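Local coordinates for ParB-like N-terminal domain-containing protein (Pyrococcus furiosus, PDB 1VK1) that is of unproven function but combines a ParB-like N-terminal domain with a SerK-type domain and probably binds ATP, perhaps as a kinase, at residues L32-R35 with E36-F40. Numbering follows the deposited sequence.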
# COMPACT_ATOMS: atom_id res chain seq x y z
N LEU A 32 -4.38 -0.85 -5.98
CA LEU A 32 -4.37 0.60 -5.79
C LEU A 32 -5.54 1.10 -4.97
O LEU A 32 -6.59 0.47 -4.92
CB LEU A 32 -4.38 1.30 -7.13
CG LEU A 32 -3.34 0.86 -8.13
CD1 LEU A 32 -3.55 1.63 -9.43
CD2 LEU A 32 -1.92 1.04 -7.60
N VAL A 33 -5.34 2.27 -4.36
CA VAL A 33 -6.40 3.08 -3.73
C VAL A 33 -6.76 4.19 -4.72
O VAL A 33 -5.88 4.95 -5.17
CB VAL A 33 -5.91 3.70 -2.43
CG1 VAL A 33 -7.03 4.52 -1.78
CG2 VAL A 33 -5.40 2.63 -1.48
N GLN A 34 -8.02 4.28 -5.13
CA GLN A 34 -8.41 5.24 -6.16
C GLN A 34 -7.99 6.67 -5.81
O GLN A 34 -7.47 7.40 -6.66
CB GLN A 34 -9.91 5.17 -6.46
CG GLN A 34 -10.34 6.09 -7.59
CD GLN A 34 -11.79 5.92 -8.00
OE1 GLN A 34 -12.43 4.92 -7.68
NE2 GLN A 34 -12.31 6.90 -8.73
N ARG A 35 -8.20 7.08 -4.57
CA ARG A 35 -7.87 8.44 -4.18
C ARG A 35 -6.38 8.71 -4.32
O ARG A 35 -5.98 9.79 -4.75
CB ARG A 35 -8.32 8.70 -2.75
CG ARG A 35 -8.09 10.14 -2.28
CD ARG A 35 -8.72 10.43 -0.94
NE ARG A 35 -10.16 10.16 -0.91
CZ ARG A 35 -11.09 10.91 -1.47
NH1 ARG A 35 -10.78 12.03 -2.12
NH2 ARG A 35 -12.36 10.56 -1.37
N GLU A 36 -5.55 7.74 -3.96
CA GLU A 36 -4.10 7.91 -4.07
C GLU A 36 -3.63 7.98 -5.53
O GLU A 36 -2.72 8.74 -5.86
CB GLU A 36 -3.38 6.79 -3.30
CG GLU A 36 -3.25 7.06 -1.80
CD GLU A 36 -2.28 8.18 -1.52
OE1 GLU A 36 -1.14 8.12 -2.04
OE2 GLU A 36 -2.64 9.11 -0.78
N LEU A 37 -4.27 7.21 -6.40
CA LEU A 37 -3.96 7.25 -7.81
C LEU A 37 -4.31 8.61 -8.40
O LEU A 37 -3.50 9.24 -9.08
CB LEU A 37 -4.74 6.14 -8.53
CG LEU A 37 -4.58 6.14 -10.04
CD1 LEU A 37 -3.17 5.89 -10.48
CD2 LEU A 37 -5.50 5.10 -10.65
N GLU A 38 -5.52 9.07 -8.12
CA GLU A 38 -5.99 10.34 -8.66
C GLU A 38 -5.21 11.52 -8.09
O GLU A 38 -4.88 12.44 -8.82
CB GLU A 38 -7.50 10.49 -8.42
CG GLU A 38 -8.29 9.48 -9.25
CD GLU A 38 -9.80 9.57 -9.12
OE1 GLU A 38 -10.30 10.34 -8.31
OE2 GLU A 38 -10.48 8.82 -9.85
N ASP A 39 -4.88 11.48 -6.80
CA ASP A 39 -4.08 12.52 -6.20
C ASP A 39 -2.68 12.60 -6.83
O ASP A 39 -2.18 13.71 -7.08
CB ASP A 39 -3.98 12.34 -4.69
CG ASP A 39 -5.25 12.75 -3.95
OD1 ASP A 39 -6.21 13.28 -4.55
OD2 ASP A 39 -5.35 12.58 -2.73
N PHE A 40 -2.04 11.45 -7.06
CA PHE A 40 -0.74 11.45 -7.70
C PHE A 40 -0.85 12.11 -9.09
O PHE A 40 -0.03 12.95 -9.47
CB PHE A 40 -0.13 10.06 -7.85
CG PHE A 40 1.03 10.05 -8.80
CD1 PHE A 40 2.24 10.59 -8.43
CD2 PHE A 40 0.88 9.59 -10.08
CE1 PHE A 40 3.30 10.65 -9.33
CE2 PHE A 40 1.93 9.65 -10.98
CZ PHE A 40 3.12 10.20 -10.61
O HOH W 1 -8.09 13.52 -2.08
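Val-33, the N-cap residue, offers its carbonyl to the first i to i+4 bond of helix 34-47, accepting from Leu-37 N at 3.0 Å. The two bonds that follow, Glu-38 N to Gln-34 O and Asp-39 N to Arg-35 O, continue the ladder. This is the tightly packed part: Val-33, branched and apolar, suits its buried place, and CB of Leu-37 lies 3.5 Å from Gln-34 O. CD1 of Leu-32 meets CD2 of Leu-37 at 4.2 Å, an apolar touch of branch ends, and Leu-32 also packs on helix 71-80.

The more open side is polar, with helix 161-170 beside Gln-34 and Arg-35. Gln-34, its CG anti to N (chi1 -177°) and extended beyond, is long enough to carry NE2 one turn along to OE2 of Glu-38, at 2.9 Å. OE2 lies close to the amide plane, whereas NE2 approaches from above the carboxylate plane. An alanine in place of Glu-38 would probably leave this amide without that acceptor and freer to turn. Loosest is the pair Arg-35 and Asp-39, bridged by a water that accepts from Arg-35 NH1 (3.1 Å) and donates to Asp-39 OD2 (3.0 Å). Arginine's several N-H groups serve both this water and Asp-169, so the direct salt bridge goes to another helix, while within the turn a neutral amide and a water answer the carboxylates of Glu-38 and Asp-39.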